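Local coordinates for 65 kDa virulence protein (Salmonella typhimurium, PDB 2GWM) that probably transfers ADP-ribose from NAD+ to an arginine of host actin, blocking its polymerisation into filaments, at residues K84-A89 against R189-I194; A117-T122 against A185-I190; T155-E160 against I194-L199. All coordinates share one frame; numbering follows the deposited sequence.

How the interactions relate
From the N terminus, the chain leaves edge strand 78-83 through residues 84-89, which interaction 1 ties to 189-194 about a hundred residues later, at the start of middle strand 192-198. Within that long loop, interaction 2 joins residues 117-122 to 185-190, the lead-ins of the neighbouring parallel strands 122-127 and 192-198. The two contacts therefore end on the same piece of chain, share Arg189 and Ile190, and meet directly through Asp121 and Thr122. Interaction 3 pairs strand 155-164 with strand 192-198 and crosses both, since its first segment lies inside their loops and its second continues past them. All three thus converge on strand 192-198 or its approach.

Interaction 1: K84-A89 against R189-I194; sequences KLDKPA and RIKRII
Asp86 and Arg192 form a salt bridge between the loop after strand 78-83, the strand of the predicted active-site Arg81, and the start of strand 192-198. The two side chains meet tip to tip with their flat groups 58° apart. Arg192 NH2 makes the main bond, donating to the syn lone pair of Asp86 OD1 at 2.8 Å with OD1 close to the guanidinium plane. NH1 faces both oxygens, with weak bonds of 3.3 Å from Arg192 NH1 to Asp86 OD1 and OD2. Arg192 NH1 is also hydrogen-bonded to Thr122 OG1. Lys191 CG lies over one face of the guanidinium, offset toward the rim, and Lys191 CD comes within 3.4 Å of Asp86 OD2, while Lys191 NZ stays 4.5 Å from Asp86 OD1. Next to the salt bridge, Leu85 CD1 and Ile194 CD1 touch at 4.2 Å, also tip to tip. Leu94 of helix 91-97 packs on Leu85, Asp86 and Arg192, and the Asp121 carboxylate accepts from the backbone nitrogens of Leu85 and Asp86. What results is a salt bridge with a buried arginine and a partly exposed aspartate beside an apolar contact, linking a strand-to-helix loop to a central strand of the ADP-ribosyltransferase sheet.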
ATOM      1  N   LYS A  84      -9.646   5.592  -3.663  1.00 26.91           N
ATOM      2  CA  LYS A  84     -10.393   6.620  -4.294  1.00 28.17           C
ATOM      3  C   LYS A  84      -9.718   6.845  -5.603  1.00 27.87           C
ATOM      4  O   LYS A  84      -8.596   7.417  -5.644  1.00 30.79           O
ATOM      5  CB  LYS A  84     -10.342   7.863  -3.430  1.00 28.75           C
ATOM      6  CG  LYS A  84     -11.255   8.901  -3.863  1.00 30.96           C
ATOM      7  CD  LYS A  84     -11.186  10.100  -2.948  1.00 34.26           C
ATOM      8  CE  LYS A  84     -12.401  10.975  -3.148  1.00 40.64           C
ATOM      9  NZ  LYS A  84     -12.779  11.162  -4.608  1.00 45.15           N
ATOM     10  N   LEU A  85     -10.329   6.377  -6.690  1.00 25.90           N
ATOM     11  CA  LEU A  85      -9.802   6.602  -8.035  1.00 26.17           C
ATOM     12  C   LEU A  85     -10.557   7.589  -8.870  1.00 27.15           C
ATOM     13  O   LEU A  85     -10.081   7.926  -9.950  1.00 27.67           O
ATOM     14  CB  LEU A  85      -9.723   5.304  -8.837  1.00 26.20           C
ATOM     15  CG  LEU A  85      -8.771   4.221  -8.401  1.00 27.58           C
ATOM     16  CD1 LEU A  85      -8.876   3.052  -9.417  1.00 29.08           C
ATOM     17  CD2 LEU A  85      -7.348   4.754  -8.282  1.00 30.58           C
ATOM     18  N   ASP A  86     -11.698   8.101  -8.409  1.00 27.15           N
ATOM     19  CA  ASP A  86     -12.522   8.953  -9.235  1.00 28.52           C
ATOM     20  C   ASP A  86     -12.230  10.445  -9.111  1.00 30.11           C
ATOM     21  O   ASP A  86     -13.019  11.253  -9.604  1.00 29.86           O
ATOM     22  CB  ASP A  86     -14.008   8.662  -8.985  1.00 29.05           C
ATOM     23  CG  ASP A  86     -14.409   7.324  -9.503  1.00 29.32           C
ATOM     24  OD1 ASP A  86     -14.034   7.006 -10.616  1.00 27.32           O
ATOM     25  OD2 ASP A  86     -15.124   6.586  -8.824  1.00 31.48           O
ATOM     26  N   LYS A  87     -11.074  10.786  -8.547  1.00 31.93           N
ATOM     27  CA  LYS A  87     -10.604  12.191  -8.505  1.00 34.58           C
ATOM     28  C   LYS A  87     -10.157  12.623  -9.905  1.00 36.19           C
ATOM     29  O   LYS A  87      -9.407  11.896 -10.557  1.00 36.18           O
ATOM     30  CB  LYS A  87      -9.420  12.339  -7.557  1.00 35.18           C
ATOM     31  CG  LYS A  87      -9.600  11.720  -6.168  1.00 37.35           C
ATOM     32  CD  LYS A  87      -8.675  12.282  -5.079  1.00 39.00           C
ATOM     33  CE  LYS A  87      -7.232  12.420  -5.529  1.00 42.34           C
ATOM     34  NZ  LYS A  87      -6.445  13.364  -4.651  1.00 45.77           N
ATOM     35  N   PRO A  88     -10.590  13.812 -10.365  1.00 38.47           N
ATOM     36  CA  PRO A  88      -9.989  14.389 -11.576  1.00 39.19           C
ATOM     37  C   PRO A  88      -8.487  14.147 -11.746  1.00 40.21           C
ATOM     38  O   PRO A  88      -8.075  13.654 -12.785  1.00 41.63           O
ATOM     39  CB  PRO A  88     -10.287  15.874 -11.410  1.00 39.73           C
ATOM     40  CG  PRO A  88     -11.685  15.845 -10.816  1.00 39.30           C
ATOM     41  CD  PRO A  88     -11.669  14.678  -9.849  1.00 38.94           C
ATOM     42  N   ALA A  89      -7.689  14.429 -10.715  1.00 40.31           N
ATOM     43  CA  ALA A  89      -6.227  14.278 -10.782  1.00 40.04           C
ATOM     44  C   ALA A  89      -5.707  12.867 -10.979  1.00 39.82           C
ATOM     45  O   ALA A  89      -4.543  12.670 -11.356  1.00 39.81           O
ATOM     46  CB  ALA A  89      -5.590  14.838  -9.522  1.00 40.77           C
ATOM     47  N   ARG A 189     -21.641   4.054  -2.205  1.00 17.11           N
ATOM     48  CA  ARG A 189     -20.513   4.856  -2.698  1.00 17.82           C
ATOM     49  C   ARG A 189     -19.628   4.121  -3.702  1.00 17.45           C
ATOM     50  O   ARG A 189     -18.852   4.733  -4.402  1.00 17.67           O
ATOM     51  CB  ARG A 189     -19.571   5.224  -1.538  1.00 17.81           C
ATOM     52  CG  ARG A 189     -20.221   6.115  -0.503  1.00 19.38           C
ATOM     53  CD  ARG A 189     -19.316   6.321   0.772  1.00 22.06           C
ATOM     54  NE  ARG A 189     -18.007   6.792   0.361  1.00 23.34           N
ATOM     55  CZ  ARG A 189     -16.817   6.447   0.876  1.00 26.82           C
ATOM     56  NH1 ARG A 189     -16.673   5.575   1.879  1.00 31.44           N
ATOM     57  NH2 ARG A 189     -15.726   7.003   0.341  1.00 31.72           N
ATOM     58  N   ILE A 190     -19.767   2.805  -3.792  1.00 16.65           N
ATOM     59  CA  ILE A 190     -18.853   2.010  -4.576  1.00 17.25           C
ATOM     60  C   ILE A 190     -19.191   2.075  -6.034  1.00 17.37           C
ATOM     61  O   ILE A 190     -20.347   1.769  -6.414  1.00 18.19           O
ATOM     62  CB  ILE A 190     -18.791   0.545  -4.092  1.00 17.78           C
ATOM     63  CG1 ILE A 190     -18.380   0.493  -2.606  1.00 17.50           C
ATOM     64  CG2 ILE A 190     -17.867  -0.305  -4.937  1.00 18.82           C
ATOM     65  CD1 ILE A 190     -18.561  -0.855  -2.018  1.00 19.66           C
ATOM     66  N   LYS A 191     -18.187   2.401  -6.846  1.00 17.85           N
ATOM     67  CA  LYS A 191     -18.360   2.485  -8.268  1.00 18.02           C
ATOM     68  C   LYS A 191     -17.896   1.247  -9.012  1.00 19.08           C
ATOM     69  O   LYS A 191     -18.442   0.864 -10.046  1.00 19.95           O
ATOM     70  CB  LYS A 191     -17.607   3.686  -8.811  1.00 20.19           C
ATOM     71  CG  LYS A 191     -17.856   3.959 -10.273  1.00 23.64           C
ATOM     72  CD  LYS A 191     -17.929   5.485 -10.457  1.00 31.46           C
ATOM     73  CE  LYS A 191     -18.599   5.867 -11.742  1.00 35.97           C
ATOM     74  NZ  LYS A 191     -17.682   5.648 -12.882  1.00 42.00           N
ATOM     75  N   ARG A 192     -16.911   0.552  -8.463  1.00 18.71           N
ATOM     76  CA  ARG A 192     -16.342  -0.579  -9.145  1.00 19.34           C
ATOM     77  C   ARG A 192     -15.560  -1.458  -8.198  1.00 18.66           C
ATOM     78  O   ARG A 192     -15.061  -1.021  -7.146  1.00 18.40           O
ATOM     79  CB  ARG A 192     -15.443  -0.094 -10.274  1.00 18.64           C
ATOM     80  CG  ARG A 192     -14.180   0.540  -9.698  1.00 20.75           C
ATOM     81  CD  ARG A 192     -13.318   1.152 -10.783  1.00 22.93           C
ATOM     82  NE  ARG A 192     -13.909   2.273 -11.520  1.00 22.36           N
ATOM     83  CZ  ARG A 192     -14.015   3.521 -11.070  1.00 23.31           C
ATOM     84  NH1 ARG A 192     -13.650   3.803  -9.828  1.00 22.84           N
ATOM     85  NH2 ARG A 192     -14.542   4.492 -11.844  1.00 22.27           N
ATOM     86  N   ILE A 193     -15.485  -2.712  -8.579  1.00 18.04           N
ATOM     87  CA  ILE A 193     -14.536  -3.683  -8.082  1.00 18.62           C
ATOM     88  C   ILE A 193     -13.547  -3.955  -9.168  1.00 19.95           C
ATOM     89  O   ILE A 193     -13.909  -4.171 -10.309  1.00 19.78           O
ATOM     90  CB  ILE A 193     -15.246  -5.029  -7.623  1.00 19.44           C
ATOM     91  CG1 ILE A 193     -16.306  -4.766  -6.564  1.00 20.63           C
ATOM     92  CG2 ILE A 193     -14.203  -6.100  -7.204  1.00 20.53           C
ATOM     93  CD1 ILE A 193     -17.292  -5.918  -6.472  1.00 21.84           C
ATOM     94  N   ILE A 194     -12.269  -4.008  -8.772  1.00 19.08           N
ATOM     95  CA  ILE A 194     -11.224  -4.372  -9.688  1.00 18.89           C
ATOM     96  C   ILE A 194     -10.593  -5.606  -9.107  1.00 19.42           C
ATOM     97  O   ILE A 194     -10.057  -5.597  -8.017  1.00 19.92           O
ATOM     98  CB  ILE A 194     -10.171  -3.305  -9.896  1.00 19.65           C
ATOM     99  CG1 ILE A 194     -10.809  -2.003 -10.324  1.00 19.81           C
ATOM    100  CG2 ILE A 194      -9.171  -3.789 -10.953  1.00 20.12           C
ATOM    101  CD1 ILE A 194      -9.825  -0.872 -10.530  1.00 22.10           C
TER

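Interaction 2: A117-T122 against A185-I190; sequences AWINDT and ADTNRI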
ATOM      1  N   ALA A 117     -12.024  -4.758   3.160  1.00 26.57           N
ATOM      2  CA  ALA A 117     -11.699  -3.471   2.507  1.00 26.46           C
ATOM      3  C   ALA A 117     -12.513  -2.356   3.126  1.00 26.21           C
ATOM      4  O   ALA A 117     -13.696  -2.523   3.432  1.00 27.09           O
ATOM      5  CB  ALA A 117     -12.033  -3.546   1.084  1.00 27.52           C
ATOM      6  N   TRP A 118     -11.877  -1.207   3.256  1.00 25.18           N
ATOM      7  CA  TRP A 118     -12.569   0.013   3.618  1.00 27.27           C
ATOM      8  C   TRP A 118     -13.225   0.559   2.388  1.00 24.87           C
ATOM      9  O   TRP A 118     -12.625   0.788   1.345  1.00 25.99           O
ATOM     10  CB  TRP A 118     -11.604   1.026   4.239  1.00 30.81           C
ATOM     11  CG  TRP A 118     -11.264   0.540   5.653  1.00 34.89           C
ATOM     12  CD1 TRP A 118     -10.458  -0.526   5.990  1.00 40.26           C
ATOM     13  CD2 TRP A 118     -11.800   1.035   6.861  1.00 38.12           C
ATOM     14  NE1 TRP A 118     -10.431  -0.674   7.355  1.00 41.68           N
ATOM     15  CE2 TRP A 118     -11.249   0.270   7.911  1.00 39.24           C
ATOM     16  CE3 TRP A 118     -12.662   2.080   7.173  1.00 40.45           C
ATOM     17  CZ2 TRP A 118     -11.546   0.512   9.236  1.00 40.15           C
ATOM     18  CZ3 TRP A 118     -12.965   2.320   8.495  1.00 40.63           C
ATOM     19  CH2 TRP A 118     -12.400   1.540   9.517  1.00 41.13           C
ATOM     20  N   ILE A 119     -14.517   0.756   2.520  1.00 22.28           N
ATOM     21  CA  ILE A 119     -15.333   1.204   1.377  1.00 22.57           C
ATOM     22  C   ILE A 119     -14.823   2.520   0.807  1.00 21.23           C
ATOM     23  O   ILE A 119     -14.430   3.435   1.559  1.00 22.72           O
ATOM     24  CB  ILE A 119     -16.762   1.313   1.824  1.00 21.05           C
ATOM     25  CG1 ILE A 119     -17.355  -0.068   2.171  1.00 20.68           C
ATOM     26  CG2 ILE A 119     -17.622   2.059   0.750  1.00 21.61           C
ATOM     27  CD1 ILE A 119     -18.655  -0.039   2.881  1.00 23.65           C
ATOM     28  N   ASN A 120     -14.759   2.579  -0.511  1.00 21.24           N
ATOM     29  CA  ASN A 120     -14.387   3.726  -1.268  1.00 21.52           C
ATOM     30  C   ASN A 120     -14.950   3.565  -2.675  1.00 19.84           C
ATOM     31  O   ASN A 120     -15.663   2.592  -2.936  1.00 20.33           O
ATOM     32  CB  ASN A 120     -12.858   3.843  -1.329  1.00 24.98           C
ATOM     33  CG  ASN A 120     -12.368   5.247  -1.316  1.00 26.85           C
ATOM     34  OD1 ASN A 120     -12.938   6.144  -1.967  1.00 28.97           O
ATOM     35  ND2 ASN A 120     -11.247   5.481  -0.550  1.00 31.47           N
ATOM     36  N   ASP A 121     -14.656   4.493  -3.574  1.00 19.12           N
ATOM     37  CA  ASP A 121     -15.207   4.347  -4.930  1.00 20.11           C
ATOM     38  C   ASP A 121     -14.757   3.078  -5.652  1.00 18.78           C
ATOM     39  O   ASP A 121     -15.480   2.536  -6.482  1.00 19.39           O
ATOM     40  CB  ASP A 121     -15.082   5.616  -5.791  1.00 21.51           C
ATOM     41  CG  ASP A 121     -13.648   6.000  -6.231  1.00 22.92           C
ATOM     42  OD1 ASP A 121     -12.898   5.108  -6.675  1.00 22.94           O
ATOM     43  OD2 ASP A 121     -13.310   7.242  -6.160  1.00 24.43           O
ATOM     44  N   THR A 122     -13.584   2.593  -5.301  1.00 18.17           N
ATOM     45  CA  THR A 122     -13.001   1.415  -5.896  1.00 18.64           C
ATOM     46  C   THR A 122     -12.612   0.413  -4.819  1.00 19.40           C
ATOM     47  O   THR A 122     -11.917   0.771  -3.849  1.00 20.65           O
ATOM     48  CB  THR A 122     -11.761   1.815  -6.707  1.00 20.18           C
ATOM     49  OG1 THR A 122     -12.120   2.746  -7.693  1.00 21.35           O
ATOM     50  CG2 THR A 122     -11.120   0.628  -7.331  1.00 21.41           C
ATOM     51  N   ALA A 185     -19.637   3.630   6.935  1.00 23.45           N
ATOM     52  CA  ALA A 185     -19.741   2.645   5.845  1.00 21.51           C
ATOM     53  C   ALA A 185     -20.979   2.891   5.004  1.00 19.55           C
ATOM     54  O   ALA A 185     -22.064   2.985   5.576  1.00 19.74           O
ATOM     55  CB  ALA A 185     -19.852   1.257   6.455  1.00 22.36           C
ATOM     56  N   ASP A 186     -20.800   2.933   3.671  1.00 17.93           N
ATOM     57  CA  ASP A 186     -21.949   3.018   2.725  1.00 17.37           C
ATOM     58  C   ASP A 186     -21.595   2.427   1.414  1.00 17.28           C
ATOM     59  O   ASP A 186     -20.916   3.045   0.622  1.00 17.64           O
ATOM     60  CB  ASP A 186     -22.376   4.477   2.516  1.00 17.82           C
ATOM     61  CG  ASP A 186     -23.634   4.598   1.621  1.00 16.94           C
ATOM     62  OD1 ASP A 186     -24.168   3.518   1.164  1.00 17.03           O
ATOM     63  OD2 ASP A 186     -24.104   5.742   1.390  1.00 16.12           O
ATOM     64  N   THR A 187     -22.064   1.204   1.177  1.00 17.67           N
ATOM     65  CA  THR A 187     -21.740   0.549  -0.060  1.00 18.19           C
ATOM     66  C   THR A 187     -22.289   1.239  -1.317  1.00 16.38           C
ATOM     67  O   THR A 187     -21.779   0.942  -2.414  1.00 17.44           O
ATOM     68  CB  THR A 187     -22.151  -0.939  -0.093  1.00 20.93           C
ATOM     69  OG1 THR A 187     -23.547  -1.001   0.154  1.00 24.24           O
ATOM     70  CG2 THR A 187     -21.365  -1.704   0.935  1.00 24.12           C
ATOM     71  N   ASN A 188     -23.249   2.136  -1.159  1.00 17.50           N
ATOM     72  CA  ASN A 188     -23.754   2.838  -2.328  1.00 17.64           C
ATOM     73  C   ASN A 188     -22.709   3.759  -2.962  1.00 17.89           C
ATOM     74  O   ASN A 188     -22.871   4.192  -4.095  1.00 18.60           O
ATOM     75  CB  ASN A 188     -25.025   3.592  -2.041  1.00 18.40           C
ATOM     76  CG  ASN A 188     -26.185   2.677  -1.616  1.00 18.21           C
ATOM     77  OD1 ASN A 188     -26.930   3.008  -0.673  1.00 21.66           O
ATOM     78  ND2 ASN A 188     -26.288   1.553  -2.210  1.00 15.97           N
ATOM     79  N   ARG A 189     -21.641   4.054  -2.205  1.00 17.11           N
ATOM     80  CA  ARG A 189     -20.513   4.856  -2.698  1.00 17.82           C
ATOM     81  C   ARG A 189     -19.628   4.121  -3.702  1.00 17.45           C
ATOM     82  O   ARG A 189     -18.852   4.733  -4.402  1.00 17.67           O
ATOM     83  CB  ARG A 189     -19.571   5.224  -1.538  1.00 17.81           C
ATOM     84  CG  ARG A 189     -20.221   6.115  -0.503  1.00 19.38           C
ATOM     85  CD  ARG A 189     -19.316   6.321   0.772  1.00 22.06           C
ATOM     86  NE  ARG A 189     -18.007   6.792   0.361  1.00 23.34           N
ATOM     87  CZ  ARG A 189     -16.817   6.447   0.876  1.00 26.82           C
ATOM     88  NH1 ARG A 189     -16.673   5.575   1.879  1.00 31.44           N
ATOM     89  NH2 ARG A 189     -15.726   7.003   0.341  1.00 31.72           N
ATOM     90  N   ILE A 190     -19.767   2.805  -3.792  1.00 16.65           N
ATOM     91  CA  ILE A 190     -18.853   2.010  -4.576  1.00 17.25           C
ATOM     92  C   ILE A 190     -19.191   2.075  -6.034  1.00 17.37           C
ATOM     93  O   ILE A 190     -20.347   1.769  -6.414  1.00 18.19           O
ATOM     94  CB  ILE A 190     -18.791   0.545  -4.092  1.00 17.78           C
ATOM     95  CG1 ILE A 190     -18.380   0.493  -2.606  1.00 17.50           C
ATOM     96  CG2 ILE A 190     -17.867  -0.305  -4.937  1.00 18.82           C
ATOM     97  CD1 ILE A 190     -18.561  -0.855  -2.018  1.00 19.66           C
TER
HETATM   98  O   HOH W   1     -13.410   6.586   2.074  1.00 40.66           O
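Asp121 and Ile190 bring their CA atoms to 4.3 Å where two irregular stretches converge, while the CA atoms of Ile119 and Ala185 stand 6.4 Å apart. Ile119 fills that wider end. Its CD1, turned anti to CA (chi2 168°), touches Thr187 CG2 at 3.7 Å and also reaches Ala185 CB. Its other branch, CG2, lies against Asp186 O and, at 3.8 Å, against Ile190 CG1, the two isoleucine side chains crossing at about a right angle. Ile190 CG1 also leans on the carbonyl oxygen of Asn120. Arg189 comes over the opposing backbone: one guanidinium face lies over Asn120 CA, and NH1 gives a weak, bent bond (125°) to Ile119 O at 3.1 Å. A water in the guanidinium plane accepts from Arg189 NH2 at 2.9 Å and returns a weak bond to the same carbonyl. Asn120 OD1 is turned back onto its own chain, where it accepts from Asp121 N at 2.9 Å. On the other segment, Asp186 OD1 accepts from Asn188 N in an Asx turn. The contact holds together the lead-ins to strands 122-127 and 192-198, parallel neighbours in the ADP-ribosyltransferase sheet, where they enter it.

Interaction 3: T155-E160 against I194-L199; sequences TKLKIE and INMRVL
Ile159 and Met196 lie side by side and point the same way, with Ile159 CD1 only 3.4 Å from Met196 CE, closer than carbons usually pack. They form a non-hydrogen-bonded antiparallel pair, as do Leu157 and Val198, and all four side chains occupy one face of the sheet. There Leu157 crosses Val198 obliquely: its CD2 meets Val198 CG2 at 3.6 Å and lies near Met196 SD. Thr155 CG2 abuts both Val198 methyls, its side chain turned about a right angle to that of Val198. Tyr97 of helix 91-97 covers Met196, and Ile104 of the next strand packs on Ile159.

Between these pairs sits the hydrogen-bonded pair of Lys158 and Arg197, whose side chains take the other face. Lys158 N reaches Arg197 O at 2.8 Å, nearly straight at 169°, and Arg197 N returns to Lys158 O at 2.9 Å. Farther along, Leu199 N bonds to Lys156 O, and a water joins Lys156 N to Leu199 O.

Arg197 grips Glu160 side-on with NE and NH2. NE donates to Glu160 OE2 at 2.8 Å; OE2 lies almost within the guanidinium plane, but NE approaches it from out of the carboxylate plane. NH2 donates to the syn lone pair of Glu160 OE1 at 2.9 Å, with OE1 tilted from the guanidinium plane; the two flat groups are turned 51° from each other. NH1 bridges to Glu129. Two bonds to one carboxylate should limit rotation of the guanidinium, and the arginine's positive charge, shared by two carboxylates, probably helps keep both glutamates ionised.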
ATOM      1  N   THR A 155       5.614  -3.535  -6.320  1.00 19.42           N
ATOM      2  CA  THR A 155       4.683  -4.652  -6.591  1.00 19.80           C
ATOM      3  C   THR A 155       4.116  -4.533  -7.989  1.00 18.78           C
ATOM      4  O   THR A 155       3.669  -3.477  -8.391  1.00 20.51           O
ATOM      5  CB  THR A 155       3.530  -4.670  -5.587  1.00 19.41           C
ATOM      6  OG1 THR A 155       3.994  -4.640  -4.224  1.00 22.30           O
ATOM      7  CG2 THR A 155       2.697  -5.900  -5.753  1.00 19.99           C
ATOM      8  N   LYS A 156       4.144  -5.639  -8.724  1.00 19.76           N
ATOM      9  CA  LYS A 156       3.553  -5.719 -10.041  1.00 20.34           C
ATOM     10  C   LYS A 156       2.202  -6.444  -9.937  1.00 21.26           C
ATOM     11  O   LYS A 156       2.105  -7.516  -9.374  1.00 22.55           O
ATOM     12  CB  LYS A 156       4.433  -6.509 -10.967  1.00 20.06           C
ATOM     13  CG  LYS A 156       4.159  -6.327 -12.415  1.00 25.13           C
ATOM     14  CD  LYS A 156       5.146  -7.114 -13.237  1.00 26.43           C
ATOM     15  CE  LYS A 156       6.532  -6.507 -13.316  1.00 28.84           C
ATOM     16  NZ  LYS A 156       7.509  -7.401 -14.118  1.00 27.05           N
ATOM     17  N   LEU A 157       1.216  -5.830 -10.537  1.00 23.02           N
ATOM     18  CA  LEU A 157      -0.103  -6.421 -10.583  1.00 24.49           C
ATOM     19  C   LEU A 157      -0.747  -6.368 -11.930  1.00 23.96           C
ATOM     20  O   LEU A 157      -0.638  -5.407 -12.675  1.00 27.80           O
ATOM     21  CB  LEU A 157      -1.004  -5.697  -9.674  1.00 26.48           C
ATOM     22  CG  LEU A 157      -0.495  -5.500  -8.235  1.00 27.31           C
ATOM     23  CD1 LEU A 157      -0.041  -4.136  -8.198  1.00 26.73           C
ATOM     24  CD2 LEU A 157      -1.552  -5.732  -7.213  1.00 26.12           C
ATOM     25  N   LYS A 158      -1.479  -7.417 -12.170  1.00 23.86           N
ATOM     26  CA  LYS A 158      -2.261  -7.561 -13.402  1.00 21.52           C
ATOM     27  C   LYS A 158      -3.735  -7.267 -13.128  1.00 20.99           C
ATOM     28  O   LYS A 158      -4.283  -7.720 -12.138  1.00 20.65           O
ATOM     29  CB  LYS A 158      -2.136  -8.969 -13.915  1.00 21.52           C
ATOM     30  CG  LYS A 158      -2.911  -9.126 -15.134  1.00 22.83           C
ATOM     31  CD  LYS A 158      -2.844 -10.497 -15.686  1.00 24.68           C
ATOM     32  CE  LYS A 158      -3.490 -10.509 -17.098  1.00 26.90           C
ATOM     33  NZ  LYS A 158      -3.392 -11.820 -17.793  1.00 27.96           N
ATOM     34  N   ILE A 159      -4.326  -6.463 -14.009  1.00 21.11           N
ATOM     35  CA  ILE A 159      -5.755  -6.132 -13.961  1.00 20.15           C
ATOM     36  C   ILE A 159      -6.449  -7.231 -14.691  1.00 21.35           C
ATOM     37  O   ILE A 159      -6.314  -7.356 -15.930  1.00 21.76           O
ATOM     38  CB  ILE A 159      -6.030  -4.800 -14.708  1.00 21.23           C
ATOM     39  CG1 ILE A 159      -5.147  -3.639 -14.189  1.00 22.49           C
ATOM     40  CG2 ILE A 159      -7.502  -4.475 -14.660  1.00 20.93           C
ATOM     41  CD1 ILE A 159      -5.195  -3.444 -12.758  1.00 24.54           C
ATOM     42  N   GLU A 160      -7.210  -8.045 -13.957  1.00 21.10           N
ATOM     43  CA  GLU A 160      -7.877  -9.194 -14.570  1.00 21.03           C
ATOM     44  C   GLU A 160      -9.320  -8.897 -15.006  1.00 20.69           C
ATOM     45  O   GLU A 160      -9.727  -9.263 -16.103  1.00 22.73           O
ATOM     46  CB  GLU A 160      -7.791 -10.363 -13.586  1.00 20.45           C
ATOM     47  CG  GLU A 160      -6.365 -10.792 -13.358  1.00 27.25           C
ATOM     48  CD  GLU A 160      -6.238 -12.139 -12.696  1.00 23.92           C
ATOM     49  OE1 GLU A 160      -7.022 -12.421 -11.732  1.00 35.63           O
ATOM     50  OE2 GLU A 160      -5.325 -12.875 -13.112  1.00 36.60           O
ATOM     51  N   ILE A 194     -12.269  -4.008  -8.772  1.00 19.08           N
ATOM     52  CA  ILE A 194     -11.224  -4.372  -9.688  1.00 18.89           C
ATOM     53  C   ILE A 194     -10.593  -5.606  -9.107  1.00 19.42           C
ATOM     54  O   ILE A 194     -10.057  -5.597  -8.017  1.00 19.92           O
ATOM     55  CB  ILE A 194     -10.171  -3.305  -9.896  1.00 19.65           C
ATOM     56  CG1 ILE A 194     -10.809  -2.003 -10.324  1.00 19.81           C
ATOM     57  CG2 ILE A 194      -9.171  -3.789 -10.953  1.00 20.12           C
ATOM     58  CD1 ILE A 194      -9.825  -0.872 -10.530  1.00 22.10           C
ATOM     59  N   ASN A 195     -10.647  -6.691  -9.888  1.00 19.33           N
ATOM     60  CA  ASN A 195     -10.017  -7.976  -9.574  1.00 18.87           C
ATOM     61  C   ASN A 195      -8.624  -7.944 -10.188  1.00 19.15           C
ATOM     62  O   ASN A 195      -8.473  -7.804 -11.403  1.00 18.76           O
ATOM     63  CB  ASN A 195     -10.849  -9.136 -10.125  1.00 18.91           C
ATOM     64  CG  ASN A 195     -12.221  -9.177  -9.548  1.00 21.22           C
ATOM     65  OD1 ASN A 195     -13.257  -9.075 -10.292  1.00 23.89           O
ATOM     66  ND2 ASN A 195     -12.278  -9.397  -8.258  1.00 17.74           N
ATOM     67  N   MET A 196      -7.633  -8.106  -9.338  1.00 20.03           N
ATOM     68  CA  MET A 196      -6.218  -7.963  -9.683  1.00 21.35           C
ATOM     69  C   MET A 196      -5.454  -9.165  -9.214  1.00 20.52           C
ATOM     70  O   MET A 196      -5.904  -9.898  -8.335  1.00 19.98           O
ATOM     71  CB  MET A 196      -5.568  -6.780  -8.916  1.00 22.42           C
ATOM     72  CG  MET A 196      -6.207  -5.529  -9.098  1.00 26.27           C
ATOM     73  SD  MET A 196      -5.240  -4.283  -8.312  1.00 28.44           S
ATOM     74  CE  MET A 196      -5.484  -3.000  -9.435  1.00 32.35           C
ATOM     75  N   ARG A 197      -4.217  -9.318  -9.720  1.00 19.51           N
ATOM     76  CA  ARG A 197      -3.352 -10.393  -9.280  1.00 20.95           C
ATOM     77  C   ARG A 197      -1.933  -9.881  -9.153  1.00 20.06           C
ATOM     78  O   ARG A 197      -1.440  -9.229 -10.079  1.00 21.91           O
ATOM     79  CB  ARG A 197      -3.376 -11.551 -10.268  1.00 20.17           C
ATOM     80  CG  ARG A 197      -2.587 -12.753  -9.836  1.00 22.84           C
ATOM     81  CD  ARG A 197      -2.834 -13.983 -10.736  1.00 24.43           C
ATOM     82  NE  ARG A 197      -4.236 -14.237 -10.885  1.00 29.25           N
ATOM     83  CZ  ARG A 197      -5.006 -14.871 -10.021  1.00 23.10           C
ATOM     84  NH1 ARG A 197      -4.506 -15.466  -8.954  1.00 30.85           N
ATOM     85  NH2 ARG A 197      -6.308 -14.851 -10.246  1.00 33.62           N
ATOM     86  N   VAL A 198      -1.302 -10.131  -8.013  1.00 18.70           N
ATOM     87  CA  VAL A 198       0.139  -9.789  -7.878  1.00 19.13           C
ATOM     88  C   VAL A 198       0.960 -10.781  -8.694  1.00 19.65           C
ATOM     89  O   VAL A 198       0.741 -11.979  -8.593  1.00 20.85           O
ATOM     90  CB  VAL A 198       0.562  -9.755  -6.403  1.00 19.14           C
ATOM     91  CG1 VAL A 198       2.094  -9.591  -6.292  1.00 20.04           C
ATOM     92  CG2 VAL A 198      -0.108  -8.617  -5.682  1.00 21.57           C
ATOM     93  N   LEU A 199       1.860 -10.289  -9.560  1.00 21.01           N
ATOM     94  CA  LEU A 199       2.805 -11.118 -10.285  1.00 20.55           C
ATOM     95  C   LEU A 199       4.120 -11.200  -9.539  1.00 21.06           C
ATOM     96  O   LEU A 199       4.794 -10.192  -9.432  1.00 22.74           O
ATOM     97  CB  LEU A 199       3.039 -10.572 -11.714  1.00 21.32           C
ATOM     98  CG  LEU A 199       1.773 -10.346 -12.534  1.00 21.87           C
ATOM     99  CD1 LEU A 199       2.006  -9.638 -13.883  1.00 20.18           C
ATOM    100  CD2 LEU A 199       1.101 -11.681 -12.810  1.00 26.31           C
TER
HETATM  101  O   HOH W   2       5.423  -8.048  -7.823  1.00 24.79           O